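Long-range contacts in superoxide dismutase [Cu-Zn] (Bacteroidetes bacterium GWA2_30_7, PDB 7B4O), which probably catalyses the dismutation of superoxide to molecular oxygen and hydrogen peroxide, as copper-zinc superoxide dismutases do, here in a zinc-loaded state: residues 55-59 / 145-149; 27-33 / 106-112. Residues are numbered along the deposited sequence.

Contact 1. Residues 55-59 / 145-149; sequences CGDCS and ACGVI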
loop_
_atom_site.group_PDB
_atom_site.type_symbol
_atom_site.label_atom_id
_atom_site.label_comp_id
_atom_site.label_asym_id
_atom_site.label_seq_id
_atom_site.Cartn_x
_atom_site.Cartn_y
_atom_site.Cartn_z
ATOM N N CYS A 55 -6.656 1.303 8.559
ATOM C CA CYS A 55 -6.868 0.386 7.414
ATOM C C CYS A 55 -6.030 0.826 6.212
ATOM O O CYS A 55 -6.103 2.011 5.834
ATOM C CB CYS A 55 -8.321 0.307 6.980
ATOM S SG CYS A 55 -9.384 -0.298 8.306
ATOM N N GLY A 56 -5.293 -0.101 5.623
ATOM C CA GLY A 56 -4.584 0.132 4.356
ATOM C C GLY A 56 -5.538 -0.018 3.187
ATOM O O GLY A 56 -5.306 -0.876 2.312
ATOM N N ASP A 57 -6.591 0.784 3.177
ATOM C CA ASP A 57 -7.704 0.681 2.205
ATOM C C ASP A 57 -7.955 2.086 1.663
ATOM O O ASP A 57 -8.621 2.889 2.349
ATOM C CB ASP A 57 -8.949 0.049 2.826
ATOM C CG ASP A 57 -10.090 -0.120 1.841
ATOM O OD1 ASP A 57 -10.008 0.481 0.748
ATOM O OD2 ASP A 57 -11.062 -0.811 2.189
ATOM N N CYS A 58 -7.403 2.378 0.486
ATOM C CA CYS A 58 -7.529 3.700 -0.170
ATOM C C CYS A 58 -8.583 3.640 -1.282
ATOM O O CYS A 58 -8.551 4.511 -2.169
ATOM C CB CYS A 58 -6.180 4.168 -0.696
ATOM S SG CYS A 58 -4.957 4.494 0.601
ATOM N N SER A 59 -9.524 2.696 -1.212
ATOM C CA SER A 59 -10.527 2.477 -2.285
ATOM C C SER A 59 -11.609 3.571 -2.293
ATOM O O SER A 59 -12.179 3.805 -3.352
ATOM C CB SER A 59 -11.116 1.098 -2.208
ATOM O OG SER A 59 -11.840 0.921 -1.015
ATOM N N ALA A 145 -5.387 12.932 0.591
ATOM C CA ALA A 145 -4.524 11.911 -0.038
ATOM C C ALA A 145 -4.452 10.676 0.843
ATOM O O ALA A 145 -4.636 10.799 2.068
ATOM C CB ALA A 145 -3.162 12.468 -0.336
ATOM N N CYS A 146 -4.220 9.527 0.233
ATOM C CA CYS A 146 -4.217 8.214 0.911
ATOM C C CYS A 146 -3.125 7.374 0.255
ATOM O O CYS A 146 -2.994 7.389 -0.989
ATOM C CB CYS A 146 -5.576 7.532 0.794
ATOM S SG CYS A 146 -5.765 6.011 1.756
ATOM N N GLY A 147 -2.389 6.613 1.054
ATOM C CA GLY A 147 -1.525 5.566 0.504
ATOM C C GLY A 147 -1.338 4.454 1.500
ATOM O O GLY A 147 -1.635 4.671 2.673
ATOM N N VAL A 148 -0.870 3.315 1.040
ATOM C CA VAL A 148 -0.637 2.128 1.894
ATOM C C VAL A 148 0.861 1.975 2.129
ATOM O O VAL A 148 1.656 2.126 1.207
ATOM C CB VAL A 148 -1.284 0.870 1.298
ATOM C CG1 VAL A 148 -0.994 -0.366 2.149
ATOM C CG2 VAL A 148 -2.781 1.069 1.125
ATOM N N ILE A 149 1.226 1.693 3.367
ATOM C CA ILE A 149 2.640 1.549 3.796
ATOM C C ILE A 149 3.111 0.129 3.491
ATOM O O ILE A 149 2.536 -0.843 4.027
ATOM C CB ILE A 149 2.775 1.898 5.284
ATOM C CG1 ILE A 149 2.260 3.304 5.571
ATOM C CG2 ILE A 149 4.218 1.715 5.745
ATOM C CD1 ILE A 149 2.072 3.603 7.055
#

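Contact 2. Residues 27-33 / 106-112; sequences FTKSDDG and IDKMIVF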
loop_
_atom_site.group_PDB
_atom_site.type_symbol
_atom_site.label_atom_id
_atom_site.label_comp_id
_atom_site.label_asym_id
_atom_site.label_seq_id
_atom_site.Cartn_x
_atom_site.Cartn_y
_atom_site.Cartn_z
ATOM N N PHE A 27 10.095 5.387 5.687
ATOM C CA PHE A 27 10.333 5.103 7.114
ATOM C C PHE A 27 11.585 4.241 7.162
ATOM O O PHE A 27 11.549 3.153 6.585
ATOM C CB PHE A 27 9.130 4.379 7.717
ATOM C CG PHE A 27 7.810 5.082 7.546
ATOM C CD1 PHE A 27 7.038 4.895 6.410
ATOM C CD2 PHE A 27 7.314 5.895 8.551
ATOM C CE1 PHE A 27 5.824 5.547 6.270
ATOM C CE2 PHE A 27 6.084 6.515 8.424
ATOM C CZ PHE A 27 5.334 6.338 7.288
ATOM N N THR A 28 12.641 4.701 7.827
ATOM C CA THR A 28 13.928 3.966 7.870
ATOM C C THR A 28 14.328 3.775 9.335
ATOM O O THR A 28 14.364 4.777 10.068
ATOM C CB THR A 28 14.987 4.690 7.034
ATOM O OG1 THR A 28 14.443 4.894 5.726
ATOM C CG2 THR A 28 16.276 3.906 6.941
ATOM N N LYS A 29 14.609 2.534 9.729
ATOM C CA LYS A 29 15.126 2.244 11.084
ATOM C C LYS A 29 16.423 3.034 11.249
ATOM O O LYS A 29 17.249 2.987 10.334
ATOM C CB LYS A 29 15.324 0.740 11.294
ATOM C CG LYS A 29 15.493 0.314 12.746
ATOM C CD LYS A 29 14.215 0.400 13.560
ATOM C CE LYS A 29 14.444 0.293 15.053
ATOM N NZ LYS A 29 15.056 1.524 15.613
ATOM N N SER A 30 16.553 3.767 12.358
ATOM C CA SER A 30 17.791 4.469 12.784
ATOM C C SER A 30 18.149 4.000 14.194
ATOM O O SER A 30 17.321 3.304 14.818
ATOM C CB SER A 30 17.632 5.965 12.715
ATOM O OG SER A 30 16.705 6.414 13.691
ATOM N N ASP A 31 19.333 4.385 14.678
ATOM C CA ASP A 31 19.809 4.059 16.051
ATOM C C ASP A 31 18.780 4.566 17.067
ATOM O O ASP A 31 18.523 3.854 18.049
ATOM C CB ASP A 31 21.201 4.620 16.345
ATOM C CG ASP A 31 21.485 6.014 15.807
ATOM O OD1 ASP A 31 20.534 6.813 15.669
ATOM O OD2 ASP A 31 22.665 6.283 15.527
ATOM N N ASP A 32 18.211 5.746 16.819
ATOM C CA ASP A 32 17.389 6.525 17.783
ATOM C C ASP A 32 15.887 6.314 17.544
ATOM O O ASP A 32 15.103 6.945 18.275
ATOM C CB ASP A 32 17.755 8.013 17.774
ATOM C CG ASP A 32 17.863 8.672 16.408
ATOM O OD1 ASP A 32 17.620 7.982 15.400
ATOM O OD2 ASP A 32 18.200 9.875 16.369
ATOM N N GLY A 33 15.487 5.486 16.573
ATOM C CA GLY A 33 14.063 5.202 16.296
ATOM C C GLY A 33 13.813 4.951 14.822
ATOM O O GLY A 33 14.557 4.182 14.214
ATOM N N ILE A 106 12.430 12.038 13.636
ATOM C CA ILE A 106 12.679 10.706 14.239
ATOM C C ILE A 106 11.502 10.375 15.154
ATOM O O ILE A 106 11.284 11.097 16.159
ATOM C CB ILE A 106 14.009 10.699 15.009
ATOM C CG1 ILE A 106 15.188 11.111 14.124
ATOM C CG2 ILE A 106 14.215 9.342 15.652
ATOM C CD1 ILE A 106 15.358 10.268 12.882
ATOM N N ASP A 107 10.790 9.311 14.817
ATOM C CA ASP A 107 9.651 8.794 15.602
ATOM C C ASP A 107 10.148 7.621 16.446
ATOM O O ASP A 107 10.797 6.728 15.913
ATOM C CB ASP A 107 8.497 8.418 14.679
ATOM C CG ASP A 107 7.219 8.194 15.454
ATOM O OD1 ASP A 107 7.127 7.163 16.142
ATOM O OD2 ASP A 107 6.342 9.040 15.363
ATOM N N LYS A 108 9.849 7.641 17.745
ATOM C CA LYS A 108 10.341 6.625 18.711
ATOM C C LYS A 108 9.263 5.572 18.987
ATOM O O LYS A 108 9.527 4.678 19.798
ATOM C CB LYS A 108 10.791 7.333 19.988
ATOM C CG LYS A 108 12.001 8.234 19.793
ATOM C CD LYS A 108 12.734 8.563 21.078
ATOM C CE LYS A 108 14.143 9.060 20.842
ATOM N NZ LYS A 108 15.110 7.943 20.699
ATOM N N MET A 109 8.104 5.648 18.335
ATOM C CA MET A 109 6.954 4.750 18.616
ATOM C C MET A 109 6.670 3.800 17.445
ATOM O O MET A 109 6.238 2.670 17.696
ATOM C CB MET A 109 5.697 5.567 18.928
ATOM C CG MET A 109 5.834 6.401 20.177
ATOM S SD MET A 109 4.236 6.718 20.917
ATOM C CE MET A 109 4.704 7.525 22.453
ATOM N N ILE A 110 6.872 4.231 16.199
ATOM C CA ILE A 110 6.474 3.391 15.035
ATOM C C ILE A 110 7.498 2.257 14.848
ATOM O O ILE A 110 8.718 2.486 15.013
ATOM C CB ILE A 110 6.229 4.246 13.774
ATOM C CG1 ILE A 110 7.471 4.990 13.293
ATOM C CG2 ILE A 110 5.066 5.205 14.008
ATOM C CD1 ILE A 110 7.149 6.014 12.219
ATOM N N VAL A 111 7.000 1.056 14.554
ATOM C CA VAL A 111 7.833 -0.158 14.297
ATOM C C VAL A 111 7.294 -0.879 13.058
ATOM O O VAL A 111 6.201 -0.508 12.580
ATOM C CB VAL A 111 7.871 -1.091 15.521
ATOM C CG1 VAL A 111 8.505 -0.411 16.728
ATOM C CG2 VAL A 111 6.491 -1.606 15.878
ATOM N N PHE A 112 8.030 -1.880 12.569
ATOM C CA PHE A 112 7.709 -2.625 11.325
ATOM C C PHE A 112 7.324 -4.077 11.619
ATOM O O PHE A 112 7.157 -4.845 10.656
ATOM C CB PHE A 112 8.892 -2.593 10.357
ATOM C CG PHE A 112 9.392 -1.211 10.012
ATOM C CD1 PHE A 112 8.513 -0.181 9.711
ATOM C CD2 PHE A 112 10.749 -0.938 9.981
ATOM C CE1 PHE A 112 8.985 1.087 9.409
ATOM C CE2 PHE A 112 11.213 0.329 9.667
ATOM C CZ PHE A 112 10.336 1.343 9.383
#

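Contact 1. Residues 55-59 / 145-149
A loop without regular secondary structure can be tied to a β-strand by one covalent bond where backbone pairing is absent, and the intrasubunit disulfide familiar from copper-zinc superoxide dismutases illustrates this. Along strand segment 145-149, Ala145 points away from the loop 55-59, and the contact begins at Cys146. Its CA-to-CB bond points toward the loop, and its SG lies 2.1 Å from SG of Cys58, closing a disulfide with a chi3 of -75°. Gly147 follows, its N 3.4 Å from SG of Cys58; no hydrogen bond crosses between the segments. Val148 points toward the loop again: its CG2 is 3.4 Å from O of Gly56 and 4.1 Å from SG of Cys58, packing against both. Gly56 centres an inverse gamma turn, and a β-carbon there would sit tightly against Val148 CG1. Beyond it the loop is shaped by an Asx turn, in which Asp57 OD1 accepts from Ser59 N at 3.0 Å and also from Ser59 OG at 2.6 Å. Ile149, its CA-to-CB bond sideways, makes no contact with the loop; its side chain touches Ala9 and Cys11 of strand 8-15. Val148 also meets Val148 of the second subunit, and Cys58 packs on Tyr14 of that subunit, which places the disulfide beside the dimer interface. Strand 143-151 itself runs between strands 8-15 and 122-126, antiparallel to both.

Contact 2. Residues 27-33 / 106-112
Where two strands of a barrel run out into a turn and a loop, segments 27-33 and 106-112 meet through apolar packing and through polar contacts. The apolar part involves two phenylalanines and an isoleucine. Phe27 CD2 lies 3.7 Å from Ile110 CD1, and Phe27 CB is 3.7 Å from Phe112 CZ. The backbone N atoms of Thr28 and Lys29 lie at the edge of the Phe112 ring, near its plane, with CE2 of Phe112 4.0 Å from Lys29 N. Apart from this apolar group, the CG2 methyl of Ile106 makes van der Waals contact with Asp32, 3.7 Å from its O. These contacts belong to the Greek-key β-barrel of the superoxide dismutase family: strand 22-30 turns through a type I β-turn, Ser30 to Gly33, into strand 33-41, which pairs with strand 101-107. At Gly33, whose phi is 147°, a β-carbon would clash with Asp107 O, so the close approach of Gly33 CA to that oxygen, 3.6 Å, depends on the missing side chain. Among the hydrogen bonds, one crosses the segments, from Lys108 NZ to Asp32 O at 2.6 Å. The turn is braced internally by Lys29 NZ, 3.0 Å from both Ser30 O and Gly33 O, and by a very short bond from Ser30 OG to Asp32 OD1, 2.5 Å. In the other segment Asp107 OD1 accepts from Met109 N at 2.8 Å and Ile110 N at 2.9 Å, while its OD2 binds Tyr105 and forms a salt bridge with Arg85.

In the fold
Both contacts reach the same antiparallel sheet, but contact 1 ties a loop to strand 143-151, whereas contact 2 joins the ends of strands 22-30 and 101-107 and the turn and loop that follow them. Contact 1 is the more buried, sits against the second subunit and relies on a covalent bond, with little surface covered. Contact 2 lies farther from the centre of the chain, is partly open and touches no other chain of the assembly; it covers about twice the surface, partly by apolar packing and partly through the turn, with a lysine-to-carbonyl hydrogen bond there. Their centres are 21 Å apart, but they meet where Ile149 CG2 approaches Phe27 CE1 at 4.2 Å.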